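Local coordinates for alpha-fucosidase (Bifidobacterium bifidum, PDB 2EAB), which probably hydrolyses alpha-1,2-linked L-fucose from its substrates, this chain being the catalytic part of a longer bifidobacterial protein, at residues 368-371 and 372-376; 355-359 and 360-364; 285-288 and 289-292. All blocks are in the same frame, centred on the assembly; numbering follows the deposited sequence.

How the contacts relate
Along the chain the order is contact 3, contact 2, contact 1. Contacts 1 and 2 are neighbours, their centres 12 Å apart, both within the range of the glycoside hydrolase family 95 catalytic domain. Contact 2 closes helix 351-360, and contact 1 lies on the next helix, 365-386, which packs back against it through L355, Y358, K368, L371 and E372. Contact 3 sits across the molecule, its centre about 41 Å from that of contact 1 and 49 Å from that of contact 2, in the loop between strand 273-282 and helix 297-314. The first two contacts thus build one helical corner, while the third shapes a loop where the beta-rich N-terminal part meets helices 442-450 and 452-463.

Contact 1. Residues 368-371 and 372-376; sequences KREL and ETLVY
R369 and E372, one turn apart on helix 365-386, form the charged pair of this contact. Their side chains run side by side, and R369 NH1 lies 3.0 Å from E372 OE1 in a salt bridge whose hydrogen bond is bent and weak; the guanidinium and carboxylate planes are only 22° apart. The arginine doubles back at CG (chi2 -56°), which lays its CD alongside the glutamate as well. K368 comes at the same carboxylate obliquely, but its NZ stays 4.5 Å from E372 OE2, beyond a salt bridge, and pairs with E746 instead.

Among the hydrogen bonds, R369 O is gripped twice by T373: OG1 at 2.8 Å and the backbone N at 2.9 Å approach from opposite faces of the carbonyl plane. The threonine hydroxyl sits between its own N and carbonyl carbon (chi1 59°), the position that turns it back to the preceding turn. Ordinary helical bonds link K368 to E372, E370 to L374 and L371 to V375.

Apolar contact follows the same spacing. E370 CG runs beside L374 CD1 at 3.8 Å while its OE1 binds S341, and L371 CD1 rests 4.3 Å from V375 CG2, the two sharing L749 of helix 738-751.

E372 is buried, yet both its oxygens are provided for: W809 joins R369 at OE1, and the hydroxyls of Y742 and Y358 meet OE2. With arginine and lysine so near, the carboxylate is likely to remain ionised inside the protein.

Contact 2. Residues 355-359 and 360-364; sequences LKAYQ and RGSAT
A363 sets its methyl over one face of the flat peptide group joining A357 to Y358, with A363 CB 3.8 Å from Y358 N. The same methyl meets A357 CB at 4.1 Å, so the chain leaving the helix folds back onto the helix's last turns. The Y358 side chain sets off away from this turn, and its ring packs on the neighbouring helix: L371 CD2 lies over one of its faces, 3.5 Å from Y358 CG, and K368 CA comes up beside CE1. Side chains of helix 738-751, among them L749 and K750, also pack on the tyrosine.

Helix 351-360 ends here in a Schellman motif. G361 is its C-prime residue, and a positive phi of 82° swings the backbone out of the helical path. S362 N then reaches back to A357 O at 2.9 Å, while G361 N makes a weak, longer bond of 3.4 Å to Y358 O. A357 O is shared further, taking weak bonds from G361 N and A363 N, so three successive amides gather round a single carbonyl at the helix end. S362 OG stands between its own backbone N and carbonyl carbon (chi1 64°), tucked 3.6 Å from A357 CB.

On the exposed flank, K356 and R360 lie side by side, pointing the same way. They touch through their aliphatic parts, K356 CG to R360 CD at 4.0 Å, and the like charges beyond stay apart, with K356 NZ 6.1 Å from R360 NH1. At the far end of the turn T364 takes the N-cap position of helix 365-386: its hydroxyl caps a backbone N of that helix, and Q367 OE1 in return accepts from T364 N.

Contact 3. Residues 285-288 and 289-292; sequences KQKY and PSYR. With EDO (1,2-ethanediol), chain H.
K287 and Y291 close a tight reversal in which segments 285-288 and 289-292 run 167° apart. Y291 N donates to K287 O at 2.8 Å. A weaker bond joins K285 N to Y291 O at 3.2 Å. Q286 centres an inverse gamma turn, and the peptide between Y288 and P289 is cis. Y288 N points out to the diol, probably picked up from the crystallisation liquor, and binds its O2 at 2.8 Å.

P289 lies over the Y288 ring, CB 3.7 Å from the centroid and only 3° off the normal, a CH-pi contact. At the edge of that ring, in its plane, Y291 OH comes 3.6 Å from Y288 CD1. The Y291 ring is tucked inside the loop, with K287 O and Y288 N over one face. With an alanine here, the K287-Y288 backbone would probably lose the surface it lies on and the Y288 ring edge its hydroxyl neighbour. A water bridges K287 NZ and R292 O across the loop mouth.

An aromatic residue packed face-on against a cis-proline, with backbone torsions close to those of a type VIa turn, is the hallmark of this loop tip, which packs on helix 452-463.

Contact 1. Residues 368-371 and 372-376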
ATOM      1  N   LYS A 368       0.956 -24.700   9.112  1.00 10.00           N
ATOM      2  CA  LYS A 368       1.402 -23.939   7.940  1.00 10.03           C
ATOM      3  C   LYS A 368       0.247 -23.128   7.359  1.00  9.76           C
ATOM      4  O   LYS A 368       0.402 -21.946   7.054  1.00  9.66           O
ATOM      5  CB  LYS A 368       2.003 -24.845   6.863  1.00 10.16           C
ATOM      6  CG  LYS A 368       3.375 -25.415   7.212  1.00 10.17           C
ATOM      7  CD  LYS A 368       4.026 -26.083   6.011  1.00 10.75           C
ATOM      8  CE  LYS A 368       4.545 -25.058   5.002  1.00 11.04           C
ATOM      9  NZ  LYS A 368       5.017 -25.701   3.751  1.00 11.62           N
ATOM     10  N   ARG A 369      -0.916 -23.756   7.220  1.00  9.75           N
ATOM     11  CA  ARG A 369      -2.090 -23.051   6.722  1.00  9.84           C
ATOM     12  C   ARG A 369      -2.537 -21.952   7.683  1.00  9.74           C
ATOM     13  O   ARG A 369      -3.010 -20.903   7.244  1.00  9.38           O
ATOM     14  CB  ARG A 369      -3.234 -24.023   6.417  1.00 10.29           C
ATOM     15  CG  ARG A 369      -2.895 -25.127   5.405  1.00 11.23           C
ATOM     16  CD  ARG A 369      -2.373 -24.607   4.056  1.00 13.84           C
ATOM     17  NE  ARG A 369      -1.800 -25.704   3.272  1.00 17.36           N
ATOM     18  CZ  ARG A 369      -0.499 -25.896   3.046  1.00 17.33           C
ATOM     19  NH1 ARG A 369       0.415 -25.052   3.509  1.00 16.27           N
ATOM     20  NH2 ARG A 369      -0.106 -26.938   2.331  1.00 18.83           N
ATOM     21  N   GLU A 370      -2.372 -22.175   8.987  1.00  9.44           N
ATOM     22  CA  GLU A 370      -2.665 -21.124   9.964  1.00  9.65           C
ATOM     23  C   GLU A 370      -1.796 -19.885   9.750  1.00  9.19           C
ATOM     24  O   GLU A 370      -2.319 -18.774   9.679  1.00  9.10           O
ATOM     25  CB  GLU A 370      -2.551 -21.619  11.409  1.00  9.60           C
ATOM     26  CG  GLU A 370      -2.846 -20.510  12.429  1.00 10.16           C
ATOM     27  CD  GLU A 370      -2.841 -20.970  13.876  1.00 10.39           C
ATOM     28  OE1 GLU A 370      -2.692 -22.185  14.132  1.00 11.91           O
ATOM     29  OE2 GLU A 370      -2.988 -20.103  14.762  1.00 11.24           O
ATOM     30  N   LEU A 371      -0.483 -20.071   9.644  1.00  8.93           N
ATOM     31  CA  LEU A 371       0.404 -18.919   9.458  1.00  8.93           C
ATOM     32  C   LEU A 371       0.149 -18.217   8.124  1.00  8.55           C
ATOM     33  O   LEU A 371       0.088 -16.987   8.064  1.00  8.61           O
ATOM     34  CB  LEU A 371       1.882 -19.303   9.601  1.00  9.19           C
ATOM     35  CG  LEU A 371       2.841 -18.105   9.672  1.00  9.70           C
ATOM     36  CD1 LEU A 371       2.543 -17.210  10.871  1.00 11.07           C
ATOM     37  CD2 LEU A 371       4.292 -18.544   9.691  1.00 10.00           C
ATOM     38  N   GLU A 372      -0.029 -18.997   7.062  1.00  8.44           N
ATOM     39  CA  GLU A 372      -0.275 -18.434   5.736  1.00  8.27           C
ATOM     40  C   GLU A 372      -1.572 -17.623   5.693  1.00  8.29           C
ATOM     41  O   GLU A 372      -1.595 -16.498   5.178  1.00  8.59           O
ATOM     42  CB  GLU A 372      -0.261 -19.544   4.680  1.00  8.46           C
ATOM     43  CG  GLU A 372       1.129 -20.152   4.500  1.00  8.72           C
ATOM     44  CD  GLU A 372       1.132 -21.572   3.957  1.00  9.08           C
ATOM     45  OE1 GLU A 372       0.079 -22.059   3.479  1.00 10.05           O
ATOM     46  OE2 GLU A 372       2.212 -22.202   4.009  1.00  9.43           O
ATOM     47  N   THR A 373      -2.646 -18.173   6.251  1.00  8.14           N
ATOM     48  CA  THR A 373      -3.914 -17.444   6.266  1.00  8.53           C
ATOM     49  C   THR A 373      -3.920 -16.277   7.254  1.00  8.45           C
ATOM     50  O   THR A 373      -4.569 -15.265   7.002  1.00  8.35           O
ATOM     51  CB  THR A 373      -5.140 -18.362   6.488  1.00  8.47           C
ATOM     52  OG1 THR A 373      -5.016 -19.060   7.733  1.00  8.64           O
ATOM     53  CG2 THR A 373      -5.292 -19.359   5.344  1.00  9.21           C
ATOM     54  N   LEU A 374      -3.191 -16.400   8.362  1.00  8.52           N
ATOM     55  CA  LEU A 374      -3.071 -15.278   9.290  1.00  8.75           C
ATOM     56  C   LEU A 374      -2.352 -14.096   8.660  1.00  8.22           C
ATOM     57  O   LEU A 374      -2.810 -12.963   8.785  1.00  8.06           O
ATOM     58  CB  LEU A 374      -2.358 -15.683  10.580  1.00  9.66           C
ATOM     59  CG  LEU A 374      -3.161 -16.394  11.669  1.00 11.83           C
ATOM     60  CD1 LEU A 374      -2.240 -16.762  12.827  1.00 13.45           C
ATOM     61  CD2 LEU A 374      -4.342 -15.555  12.160  1.00 14.19           C
ATOM     62  N   VAL A 375      -1.235 -14.361   7.993  1.00  7.71           N
ATOM     63  CA  VAL A 375      -0.500 -13.289   7.312  1.00  7.70           C
ATOM     64  C   VAL A 375      -1.382 -12.648   6.234  1.00  7.44           C
ATOM     65  O   VAL A 375      -1.438 -11.420   6.122  1.00  7.46           O
ATOM     66  CB  VAL A 375       0.847 -13.781   6.741  1.00  7.83           C
ATOM     67  CG1 VAL A 375       1.501 -12.701   5.879  1.00  8.38           C
ATOM     68  CG2 VAL A 375       1.775 -14.199   7.884  1.00  8.63           C
ATOM     69  N   TYR A 376      -2.091 -13.478   5.467  1.00  7.17           N
ATOM     70  CA  TYR A 376      -3.039 -12.985   4.475  1.00  7.12           C
ATOM     71  C   TYR A 376      -4.052 -12.021   5.103  1.00  7.23           C
ATOM     72  O   TYR A 376      -4.256 -10.896   4.627  1.00  7.25           O
ATOM     73  CB  TYR A 376      -3.780 -14.151   3.793  1.00  7.39           C
ATOM     74  CG  TYR A 376      -4.900 -13.639   2.924  1.00  7.29           C
ATOM     75  CD1 TYR A 376      -4.637 -13.145   1.650  1.00  6.83           C
ATOM     76  CD2 TYR A 376      -6.208 -13.570   3.402  1.00  8.46           C
ATOM     77  CE1 TYR A 376      -5.655 -12.637   0.857  1.00  7.81           C
ATOM     78  CE2 TYR A 376      -7.232 -13.052   2.620  1.00  8.51           C
ATOM     79  CZ  TYR A 376      -6.947 -12.583   1.353  1.00  7.50           C
ATOM     80  OH  TYR A 376      -7.961 -12.069   0.591  1.00  8.48           O
TER

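Contact 2. Residues 355-359 and 360-364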
ATOM      1  N   LEU A 355       5.336 -19.175  14.165  1.00 10.22           N
ATOM      2  CA  LEU A 355       6.339 -18.666  13.240  1.00 10.20           C
ATOM      3  C   LEU A 355       7.643 -19.458  13.344  1.00 10.23           C
ATOM      4  O   LEU A 355       8.228 -19.835  12.333  1.00  9.92           O
ATOM      5  CB  LEU A 355       6.583 -17.171  13.476  1.00 10.25           C
ATOM      6  CG  LEU A 355       7.689 -16.513  12.648  1.00 10.35           C
ATOM      7  CD1 LEU A 355       7.365 -16.534  11.150  1.00 11.17           C
ATOM      8  CD2 LEU A 355       7.932 -15.092  13.129  1.00 10.19           C
ATOM      9  N   LYS A 356       8.080 -19.721  14.577  1.00 10.56           N
ATOM     10  CA  LYS A 356       9.310 -20.469  14.815  1.00 11.24           C
ATOM     11  C   LYS A 356       9.236 -21.878  14.220  1.00 11.03           C
ATOM     12  O   LYS A 356      10.184 -22.330  13.584  1.00 11.36           O
ATOM     13  CB  LYS A 356       9.623 -20.526  16.310  1.00 11.72           C
ATOM     14  CG  LYS A 356      11.051 -20.935  16.629  1.00 13.67           C
ATOM     15  CD  LYS A 356      11.362 -20.714  18.100  1.00 16.94           C
ATOM     16  CE  LYS A 356      12.815 -21.026  18.416  1.00 18.56           C
ATOM     17  NZ  LYS A 356      13.131 -20.739  19.844  1.00 20.29           N
ATOM     18  N   ALA A 357       8.106 -22.553  14.420  1.00 11.22           N
ATOM     19  CA  ALA A 357       7.897 -23.896  13.872  1.00 11.17           C
ATOM     20  C   ALA A 357       7.908 -23.873  12.342  1.00 11.11           C
ATOM     21  O   ALA A 357       8.487 -24.749  11.703  1.00 11.42           O
ATOM     22  CB  ALA A 357       6.599 -24.494  14.394  1.00 11.33           C
ATOM     23  N   TYR A 358       7.271 -22.858  11.760  1.00 10.84           N
ATOM     24  CA  TYR A 358       7.257 -22.683  10.311  1.00 10.79           C
ATOM     25  C   TYR A 358       8.686 -22.513   9.788  1.00 11.11           C
ATOM     26  O   TYR A 358       9.067 -23.137   8.800  1.00 11.40           O
ATOM     27  CB  TYR A 358       6.397 -21.477   9.945  1.00 10.77           C
ATOM     28  CG  TYR A 358       5.935 -21.409   8.504  1.00 10.16           C
ATOM     29  CD1 TYR A 358       4.652 -21.829   8.144  1.00 10.44           C
ATOM     30  CD2 TYR A 358       6.759 -20.887   7.508  1.00 10.38           C
ATOM     31  CE1 TYR A 358       4.210 -21.744   6.826  1.00 10.34           C
ATOM     32  CE2 TYR A 358       6.331 -20.804   6.190  1.00 10.16           C
ATOM     33  CZ  TYR A 358       5.059 -21.233   5.856  1.00 10.32           C
ATOM     34  OH  TYR A 358       4.647 -21.141   4.548  1.00 10.13           O
ATOM     35  N   GLN A 359       9.473 -21.683  10.472  1.00 11.53           N
ATOM     36  CA  GLN A 359      10.867 -21.427  10.099  1.00 12.08           C
ATOM     37  C   GLN A 359      11.742 -22.675  10.205  1.00 12.93           C
ATOM     38  O   GLN A 359      12.624 -22.893   9.376  1.00 13.17           O
ATOM     39  CB  GLN A 359      11.464 -20.308  10.961  1.00 11.87           C
ATOM     40  CG  GLN A 359      10.900 -18.926  10.655  1.00 10.97           C
ATOM     41  CD  GLN A 359      11.285 -17.872  11.680  1.00 11.70           C
ATOM     42  OE1 GLN A 359      11.415 -18.155  12.873  1.00 12.06           O
ATOM     43  NE2 GLN A 359      11.441 -16.635  11.216  1.00 12.71           N
ATOM     44  N   ARG A 360      11.487 -23.484  11.231  1.00 13.69           N
ATOM     45  CA  ARG A 360      12.293 -24.676  11.499  1.00 15.17           C
ATOM     46  C   ARG A 360      11.840 -25.896  10.695  1.00 15.25           C
ATOM     47  O   ARG A 360      12.555 -26.900  10.622  1.00 15.67           O
ATOM     48  CB  ARG A 360      12.303 -24.987  12.998  1.00 15.15           C
ATOM     49  CG  ARG A 360      13.074 -23.965  13.827  1.00 16.73           C
ATOM     50  CD  ARG A 360      12.976 -24.237  15.322  1.00 17.28           C
ATOM     51  NE  ARG A 360      13.601 -25.506  15.700  1.00 21.59           N
ATOM     52  CZ  ARG A 360      14.892 -25.658  15.992  1.00 22.91           C
ATOM     53  NH1 ARG A 360      15.722 -24.623  15.948  1.00 23.83           N
ATOM     54  NH2 ARG A 360      15.353 -26.855  16.326  1.00 23.86           N
ATOM     55  N   GLY A 361      10.657 -25.801  10.094  1.00 15.23           N
ATOM     56  CA  GLY A 361      10.105 -26.889   9.291  1.00 15.53           C
ATOM     57  C   GLY A 361       9.424 -27.964  10.115  1.00 15.61           C
ATOM     58  O   GLY A 361       9.270 -29.097   9.655  1.00 15.93           O
ATOM     59  N   SER A 362       9.014 -27.612  11.330  1.00 15.27           N
ATOM     60  CA  SER A 362       8.331 -28.552  12.221  1.00 15.40           C
ATOM     61  C   SER A 362       6.829 -28.272  12.326  1.00 15.03           C
ATOM     62  O   SER A 362       6.108 -28.978  13.039  1.00 15.68           O
ATOM     63  CB  SER A 362       8.978 -28.546  13.610  1.00 15.53           C
ATOM     64  OG  SER A 362       8.835 -27.282  14.234  1.00 16.26           O
ATOM     65  N   ALA A 363       6.359 -27.246  11.620  1.00 14.51           N
ATOM     66  CA  ALA A 363       4.933 -26.934  11.584  1.00 13.87           C
ATOM     67  C   ALA A 363       4.176 -28.006  10.804  1.00 13.68           C
ATOM     68  O   ALA A 363       4.606 -28.422   9.725  1.00 13.87           O
ATOM     69  CB  ALA A 363       4.697 -25.559  10.969  1.00 13.93           C
ATOM     70  N   THR A 364       3.051 -28.445  11.363  1.00 13.25           N
ATOM     71  CA  THR A 364       2.158 -29.380  10.682  1.00 13.18           C
ATOM     72  C   THR A 364       1.476 -28.662   9.523  1.00 12.83           C
ATOM     73  O   THR A 364       1.521 -27.430   9.433  1.00 12.48           O
ATOM     74  CB  THR A 364       1.054 -29.892  11.619  1.00 13.33           C
ATOM     75  OG1 THR A 364       0.223 -28.792  12.007  1.00 13.43           O
ATOM     76  CG2 THR A 364       1.642 -30.568  12.861  1.00 13.84           C
TER

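Contact 3. Residues 285-288 and 289-292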
ATOM      1  N   LYS A 285      -3.567  20.203   7.191  1.00  6.43           N
ATOM      2  CA  LYS A 285      -4.599  19.989   6.180  1.00  6.75           C
ATOM      3  C   LYS A 285      -3.909  19.742   4.856  1.00  6.31           C
ATOM      4  O   LYS A 285      -2.906  20.383   4.554  1.00  6.55           O
ATOM      5  CB  LYS A 285      -5.544  21.190   6.083  1.00  6.77           C
ATOM      6  CG  LYS A 285      -6.807  20.939   5.265  1.00  7.55           C
ATOM      7  CD  LYS A 285      -7.749  22.137   5.329  1.00  8.73           C
ATOM      8  CE  LYS A 285      -8.954  21.993   4.403  1.00 10.87           C
ATOM      9  NZ  LYS A 285      -9.790  20.805   4.723  1.00 12.82           N
ATOM     10  N   GLN A 286      -4.445  18.821   4.062  1.00  6.37           N
ATOM     11  CA  GLN A 286      -3.907  18.588   2.728  1.00  7.12           C
ATOM     12  C   GLN A 286      -4.494  19.653   1.806  1.00  7.14           C
ATOM     13  O   GLN A 286      -5.503  19.428   1.119  1.00  7.91           O
ATOM     14  CB  GLN A 286      -4.198  17.171   2.229  1.00  7.52           C
ATOM     15  CG  GLN A 286      -3.403  16.848   0.965  1.00  7.88           C
ATOM     16  CD  GLN A 286      -3.534  15.414   0.509  1.00  8.01           C
ATOM     17  OE1 GLN A 286      -4.400  14.663   0.965  1.00 10.49           O
ATOM     18  NE2 GLN A 286      -2.666  15.021  -0.402  1.00  8.17           N
ATOM     19  N   LYS A 287      -3.859  20.822   1.838  1.00  7.32           N
ATOM     20  CA  LYS A 287      -4.346  22.019   1.168  1.00  8.59           C
ATOM     21  C   LYS A 287      -3.137  22.844   0.753  1.00  7.73           C
ATOM     22  O   LYS A 287      -2.474  23.446   1.590  1.00  8.47           O
ATOM     23  CB  LYS A 287      -5.249  22.830   2.113  1.00  8.91           C
ATOM     24  CG  LYS A 287      -5.859  24.074   1.469  1.00 10.88           C
ATOM     25  CD  LYS A 287      -6.879  24.770   2.366  1.00 12.40           C
ATOM     26  CE  LYS A 287      -6.353  26.080   2.924  1.00 17.02           C
ATOM     27  NZ  LYS A 287      -7.468  26.984   3.341  1.00 18.31           N
ATOM     28  N   TYR A 288      -2.846  22.855  -0.542  1.00  7.45           N
ATOM     29  CA  TYR A 288      -1.705  23.586  -1.082  1.00  7.50           C
ATOM     30  C   TYR A 288      -2.051  25.076  -1.140  1.00  7.43           C
ATOM     31  O   TYR A 288      -3.159  25.417  -1.552  1.00  7.89           O
ATOM     32  CB  TYR A 288      -1.379  23.065  -2.489  1.00  7.49           C
ATOM     33  CG  TYR A 288      -0.254  23.809  -3.162  1.00  6.97           C
ATOM     34  CD1 TYR A 288       1.074  23.417  -2.977  1.00  7.49           C
ATOM     35  CD2 TYR A 288      -0.514  24.914  -3.978  1.00  7.18           C
ATOM     36  CE1 TYR A 288       2.114  24.106  -3.577  1.00  7.17           C
ATOM     37  CE2 TYR A 288       0.512  25.605  -4.589  1.00  6.90           C
ATOM     38  CZ  TYR A 288       1.820  25.198  -4.389  1.00  7.41           C
ATOM     39  OH  TYR A 288       2.824  25.906  -5.000  1.00  7.90           O
ATOM     40  N   PRO A 289      -1.104  25.973  -0.788  1.00  7.29           N
ATOM     41  CA  PRO A 289       0.268  25.743  -0.335  1.00  7.35           C
ATOM     42  C   PRO A 289       0.534  25.741   1.173  1.00  7.37           C
ATOM     43  O   PRO A 289       1.654  25.436   1.570  1.00  6.97           O
ATOM     44  CB  PRO A 289       1.010  26.921  -0.961  1.00  7.67           C
ATOM     45  CG  PRO A 289       0.016  28.039  -0.847  1.00  8.38           C
ATOM     46  CD  PRO A 289      -1.359  27.415  -0.992  1.00  8.01           C
ATOM     47  N   SER A 290      -0.452  26.090   2.002  1.00  6.94           N
ATOM     48  CA  SER A 290      -0.191  26.311   3.435  1.00  7.27           C
ATOM     49  C   SER A 290      -0.219  25.050   4.291  1.00  6.53           C
ATOM     50  O   SER A 290       0.392  25.009   5.356  1.00  6.50           O
ATOM     51  CB  SER A 290      -1.172  27.329   4.016  1.00  7.93           C
ATOM     52  OG  SER A 290      -2.467  26.768   4.163  1.00 10.39           O
ATOM     53  N   TYR A 291      -0.962  24.047   3.834  1.00  6.22           N
ATOM     54  CA  TYR A 291      -1.095  22.762   4.530  1.00  6.30           C
ATOM     55  C   TYR A 291      -1.499  22.879   6.005  1.00  6.26           C
ATOM     56  O   TYR A 291      -1.024  22.119   6.853  1.00  5.89           O
ATOM     57  CB  TYR A 291       0.162  21.898   4.359  1.00  6.40           C
ATOM     58  CG  TYR A 291       0.357  21.460   2.927  1.00  6.16           C
ATOM     59  CD1 TYR A 291      -0.224  20.292   2.455  1.00  6.36           C
ATOM     60  CD2 TYR A 291       1.098  22.236   2.037  1.00  6.42           C
ATOM     61  CE1 TYR A 291      -0.063  19.896   1.130  1.00  6.46           C
ATOM     62  CE2 TYR A 291       1.270  21.852   0.711  1.00  6.81           C
ATOM     63  CZ  TYR A 291       0.685  20.687   0.262  1.00  6.07           C
ATOM     64  OH  TYR A 291       0.863  20.327  -1.057  1.00  6.70           O
ATOM     65  N   ARG A 292      -2.400  23.818   6.292  1.00  6.47           N
ATOM     66  CA  ARG A 292      -2.939  24.007   7.644  1.00  7.12           C
ATOM     67  C   ARG A 292      -4.439  24.257   7.617  1.00  7.38           C
ATOM     68  O   ARG A 292      -4.964  24.786   6.638  1.00  7.85           O
ATOM     69  CB  ARG A 292      -2.255  25.181   8.356  1.00  7.23           C
ATOM     70  CG  ARG A 292      -0.756  25.033   8.569  1.00  7.13           C
ATOM     71  CD  ARG A 292      -0.425  23.900   9.536  1.00  7.16           C
ATOM     72  NE  ARG A 292       0.992  23.890   9.901  1.00  7.32           N
ATOM     73  CZ  ARG A 292       1.949  23.280   9.208  1.00  6.58           C
ATOM     74  NH1 ARG A 292       1.659  22.611   8.095  1.00  7.23           N
ATOM     75  NH2 ARG A 292       3.205  23.342   9.628  1.00  7.53           N
TER
HETATM   76  C1  EDO H4810      -2.972  19.629  -1.928  1.00 41.88           C
HETATM   77  O1  EDO H4810      -2.593  19.894  -3.292  1.00 37.75           O
HETATM   78  C2  EDO H4810      -4.458  20.052  -1.619  1.00 42.08           C
HETATM   79  O2  EDO H4810      -4.618  21.388  -2.078  1.00 37.35           O
HETATM   80  O   HOH W   1      -6.074  27.435   6.050  1.00 43.23           O